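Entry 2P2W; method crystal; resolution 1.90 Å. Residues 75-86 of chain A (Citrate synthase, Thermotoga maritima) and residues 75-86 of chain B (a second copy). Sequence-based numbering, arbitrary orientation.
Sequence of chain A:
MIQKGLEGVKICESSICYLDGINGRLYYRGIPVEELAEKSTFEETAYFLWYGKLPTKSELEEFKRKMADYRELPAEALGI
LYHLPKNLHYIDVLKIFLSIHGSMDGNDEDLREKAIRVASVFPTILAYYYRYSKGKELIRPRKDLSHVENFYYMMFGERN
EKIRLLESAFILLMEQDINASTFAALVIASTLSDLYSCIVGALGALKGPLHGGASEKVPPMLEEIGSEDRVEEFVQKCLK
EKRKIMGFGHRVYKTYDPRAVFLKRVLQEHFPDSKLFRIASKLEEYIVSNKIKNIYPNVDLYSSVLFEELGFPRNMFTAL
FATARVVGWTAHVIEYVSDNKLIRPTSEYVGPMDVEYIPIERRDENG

Chain A (75-86) AEALGILYHLPK
Chain B, residues 75-86: AEALGILYHLPK

Two copies of residues 75-86 of Thermotoga maritima citrate synthase meet across an exact two-fold axis, so every contact away from the axis occurs twice, while the pairing of His A83 with His B83 straddles the axis and occurs once. In each chain residues 75-81 are helical (phi/psi near -62/-40), held by backbone hydrogen bonds such as Ile A80 N to Glu A76 O (3.2 Å) and Leu A81 N to Ala A77 O (3.0 Å). A type I turn from Leu A81 to Leu A84 follows, with Tyr A82 at -73/2 and His A83 at -117/6; Leu A84 N returns to Leu A81 O at 3.1 Å. Leu A84 (-88/156) and Pro A85 (-65/157) then run extended. The register is antiparallel: the CA atoms of Ile A80 and His B83 lie 5.8 Å apart, those of Glu A76 and Pro B85 7.5 Å, and the two-fold-related pairs His A83 with Ile B80 and Pro A85 with Glu B76 match them.

At the centre the imidazoles of His A83 and His B83 stack face to face, centroids 3.3 Å apart and planes 19° from parallel. Both rings have chi1 -68° (m) and chi2 98°, and each places its NE2 over a face of the other. His A83 CE1 approaches His B83 NE2 to 3.0 Å; the two NE2 atoms are equally close, but the angle is too poor for a hydrogen bond. Each ring is anchored at its other nitrogen, His A83 ND1 donating to Gly A79 O (2.7 Å, 151°), which ties the ring back to its own helix.

Beside the stack, Ile A80 is the bump. Its CA-to-CB bond points sideways, yet with chi1 -75° (m) and chi2 145° its end swings into a hollow lined by the partner's turn and the segment after it. CG1 of Ile A80 rests 3.5 Å from His B83 O, while its CD1 packs against Leu B84 CD2 at 3.8 Å and lies more loosely beside Pro B85 CD at 4.4 Å. Leu B84 (m, t) starts away from the contact but brings its end back to meet the isoleucine, giving the hollow an apolar wall beside the carbonyl of His B83. Farther out, Glu A76 (chi1 70°, p; chi2 -156°, t; chi3 -8°) lays OE1 3.6 Å from CG of the C-gamma-exo Pro B85, a van der Waals contact.

No direct hydrogen bond crosses between the stretches; water supplies the polar link. Water 1 donates to Glu A76 O (2.9 Å) and His B83 O (2.7 Å), and water 2 does the same for Glu B76 O (2.9 Å) and His A83 O (2.7 Å). The contact buries 512 Å², both sides summed.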

# COMPACT_ATOMS: atom_id res chain seq x y z
N ALA A 75 1.15 -23.49 10.40
CA ALA A 75 2.29 -24.38 10.19
C ALA A 75 3.01 -24.10 8.87
O ALA A 75 4.24 -24.20 8.80
CB ALA A 75 1.83 -25.83 10.23
N GLU A 76 2.26 -23.75 7.84
CA GLU A 76 2.84 -23.48 6.53
C GLU A 76 3.72 -22.23 6.55
O GLU A 76 4.74 -22.17 5.86
CB GLU A 76 1.73 -23.31 5.49
CG GLU A 76 0.92 -22.04 5.64
CD GLU A 76 -0.46 -22.16 5.03
OE1 GLU A 76 -0.72 -23.18 4.35
OE2 GLU A 76 -1.28 -21.24 5.22
N ALA A 77 3.32 -21.24 7.34
CA ALA A 77 4.08 -20.00 7.45
C ALA A 77 5.45 -20.32 8.04
O ALA A 77 6.47 -19.77 7.62
CB ALA A 77 3.35 -19.00 8.34
N LEU A 78 5.46 -21.23 9.01
CA LEU A 78 6.71 -21.61 9.65
C LEU A 78 7.63 -22.25 8.62
O LEU A 78 8.85 -22.06 8.65
CB LEU A 78 6.42 -22.58 10.80
CG LEU A 78 7.36 -22.45 12.00
CD1 LEU A 78 7.39 -21.00 12.45
CD2 LEU A 78 6.89 -23.36 13.12
N GLY A 79 7.05 -23.01 7.69
CA GLY A 79 7.85 -23.65 6.66
C GLY A 79 8.55 -22.62 5.79
O GLY A 79 9.72 -22.78 5.44
N ILE A 80 7.83 -21.55 5.45
CA ILE A 80 8.37 -20.48 4.63
C ILE A 80 9.47 -19.72 5.37
O ILE A 80 10.48 -19.35 4.77
CB ILE A 80 7.25 -19.49 4.24
CG1 ILE A 80 6.37 -20.11 3.15
CG2 ILE A 80 7.84 -18.17 3.78
CD1 ILE A 80 4.91 -19.73 3.25
N LEU A 81 9.27 -19.50 6.66
CA LEU A 81 10.25 -18.78 7.48
C LEU A 81 11.67 -19.31 7.34
O LEU A 81 12.62 -18.54 7.13
CB LEU A 81 9.85 -18.83 8.96
CG LEU A 81 10.86 -18.24 9.95
CD1 LEU A 81 10.95 -16.73 9.74
CD2 LEU A 81 10.44 -18.55 11.37
N TYR A 82 11.81 -20.62 7.45
CA TYR A 82 13.14 -21.25 7.42
C TYR A 82 13.79 -21.28 6.02
O TYR A 82 14.87 -21.82 5.82
CB TYR A 82 13.03 -22.67 8.00
CG TYR A 82 13.04 -22.59 9.50
CD1 TYR A 82 14.23 -22.33 10.18
CD2 TYR A 82 11.86 -22.75 10.22
CE1 TYR A 82 14.24 -22.20 11.56
CE2 TYR A 82 11.86 -22.62 11.61
CZ TYR A 82 13.05 -22.35 12.28
OH TYR A 82 13.06 -22.21 13.66
N HIS A 83 13.08 -20.70 5.01
CA HIS A 83 13.66 -20.63 3.67
C HIS A 83 13.88 -19.17 3.23
O HIS A 83 14.21 -18.87 2.09
CB HIS A 83 12.72 -21.33 2.67
CG HIS A 83 12.67 -22.82 2.93
ND1 HIS A 83 11.68 -23.42 3.64
CD2 HIS A 83 13.57 -23.82 2.51
CE1 HIS A 83 11.99 -24.73 3.66
NE2 HIS A 83 13.12 -25.00 2.99
N LEU A 84 13.63 -18.23 4.19
CA LEU A 84 13.81 -16.80 3.89
C LEU A 84 15.25 -16.35 4.18
O LEU A 84 15.97 -16.95 4.97
CB LEU A 84 12.92 -15.99 4.82
CG LEU A 84 11.41 -16.05 4.58
CD1 LEU A 84 10.68 -15.22 5.62
CD2 LEU A 84 10.99 -15.50 3.21
N PRO A 85 15.68 -15.27 3.51
CA PRO A 85 17.03 -14.76 3.75
C PRO A 85 17.01 -14.29 5.20
O PRO A 85 15.95 -13.98 5.73
CB PRO A 85 17.14 -13.60 2.76
CG PRO A 85 16.26 -14.03 1.64
CD PRO A 85 15.06 -14.59 2.36
N LYS A 86 18.18 -14.22 5.84
CA LYS A 86 18.25 -13.79 7.23
C LYS A 86 18.60 -12.32 7.39
O LYS A 86 18.88 -11.86 8.50
CB LYS A 86 19.29 -14.64 7.98
CG LYS A 86 18.91 -16.11 8.10
CD LYS A 86 20.01 -16.89 8.81
CE LYS A 86 19.57 -18.31 9.11
NZ LYS A 86 19.19 -19.05 7.88
N ALA B 75 17.88 -17.11 -6.98
CA ALA B 75 17.81 -18.51 -6.58
C ALA B 75 17.05 -18.71 -5.27
O ALA B 75 16.34 -19.70 -5.10
CB ALA B 75 19.22 -19.08 -6.45
N GLU B 76 17.21 -17.77 -4.34
CA GLU B 76 16.54 -17.86 -3.05
C GLU B 76 15.02 -17.75 -3.18
O GLU B 76 14.28 -18.39 -2.44
CB GLU B 76 17.06 -16.77 -2.11
CG GLU B 76 16.62 -15.37 -2.49
CD GLU B 76 17.56 -14.31 -1.95
OE1 GLU B 76 18.46 -14.66 -1.17
OE2 GLU B 76 17.39 -13.13 -2.33
N ALA B 77 14.57 -16.93 -4.13
CA ALA B 77 13.14 -16.75 -4.35
C ALA B 77 12.55 -18.07 -4.80
O ALA B 77 11.45 -18.45 -4.40
CB ALA B 77 12.91 -15.68 -5.41
N LEU B 78 13.29 -18.79 -5.64
CA LEU B 78 12.83 -20.07 -6.14
C LEU B 78 12.66 -21.04 -4.97
O LEU B 78 11.74 -21.85 -4.95
CB LEU B 78 13.83 -20.62 -7.16
CG LEU B 78 13.20 -21.42 -8.30
CD1 LEU B 78 12.10 -20.59 -8.95
CD2 LEU B 78 14.27 -21.79 -9.32
N GLY B 79 13.55 -20.94 -3.99
CA GLY B 79 13.46 -21.82 -2.83
C GLY B 79 12.17 -21.58 -2.07
O GLY B 79 11.52 -22.53 -1.62
N ILE B 80 11.80 -20.31 -1.93
CA ILE B 80 10.58 -19.93 -1.23
C ILE B 80 9.34 -20.40 -1.99
O ILE B 80 8.37 -20.86 -1.38
CB ILE B 80 10.51 -18.40 -1.05
CG1 ILE B 80 11.48 -17.97 0.06
CG2 ILE B 80 9.10 -17.96 -0.74
CD1 ILE B 80 12.13 -16.63 -0.19
N LEU B 81 9.38 -20.29 -3.31
CA LEU B 81 8.25 -20.69 -4.16
C LEU B 81 7.74 -22.10 -3.85
O LEU B 81 6.53 -22.31 -3.69
CB LEU B 81 8.65 -20.63 -5.63
CG LEU B 81 7.61 -21.15 -6.63
CD1 LEU B 81 6.39 -20.25 -6.63
CD2 LEU B 81 8.21 -21.23 -8.02
N TYR B 82 8.66 -23.05 -3.77
CA TYR B 82 8.29 -24.45 -3.57
C TYR B 82 7.80 -24.77 -2.14
O TYR B 82 7.50 -25.91 -1.80
CB TYR B 82 9.48 -25.34 -3.96
CG TYR B 82 9.51 -25.51 -5.45
CD1 TYR B 82 8.59 -26.34 -6.08
CD2 TYR B 82 10.43 -24.80 -6.22
CE1 TYR B 82 8.57 -26.46 -7.46
CE2 TYR B 82 10.42 -24.92 -7.61
CZ TYR B 82 9.50 -25.74 -8.23
OH TYR B 82 9.47 -25.86 -9.61
N HIS B 83 7.74 -23.73 -1.27
CA HIS B 83 7.23 -23.94 0.09
C HIS B 83 5.94 -23.13 0.33
O HIS B 83 5.44 -23.04 1.44
CB HIS B 83 8.31 -23.53 1.11
CG HIS B 83 9.50 -24.47 1.05
ND1 HIS B 83 10.63 -24.18 0.37
CD2 HIS B 83 9.65 -25.72 1.66
CE1 HIS B 83 11.44 -25.25 0.55
NE2 HIS B 83 10.88 -26.19 1.32
N LEU B 84 5.45 -22.48 -0.76
CA LEU B 84 4.23 -21.68 -0.65
C LEU B 84 2.98 -22.53 -0.90
O LEU B 84 3.02 -23.56 -1.56
CB LEU B 84 4.23 -20.61 -1.74
CG LEU B 84 5.24 -19.47 -1.58
CD1 LEU B 84 5.14 -18.53 -2.78
CD2 LEU B 84 4.99 -18.61 -0.34
N PRO B 85 1.83 -22.09 -0.36
CA PRO B 85 0.59 -22.83 -0.58
C PRO B 85 0.33 -22.72 -2.08
O PRO B 85 0.81 -21.78 -2.72
CB PRO B 85 -0.43 -22.05 0.24
CG PRO B 85 0.39 -21.49 1.36
CD PRO B 85 1.64 -21.03 0.64
N LYS B 86 -0.42 -23.66 -2.64
CA LYS B 86 -0.71 -23.63 -4.07
C LYS B 86 -2.05 -22.99 -4.42
O LYS B 86 -2.51 -23.07 -5.56
CB LYS B 86 -0.68 -25.06 -4.63
CG LYS B 86 0.70 -25.72 -4.58
CD LYS B 86 0.63 -27.14 -5.10
CE LYS B 86 2.02 -27.75 -5.23
NZ LYS B 86 2.75 -27.75 -3.93
O HOH W 1 5.56 -24.14 3.94
O HOH W 2 15.13 -20.00 -0.22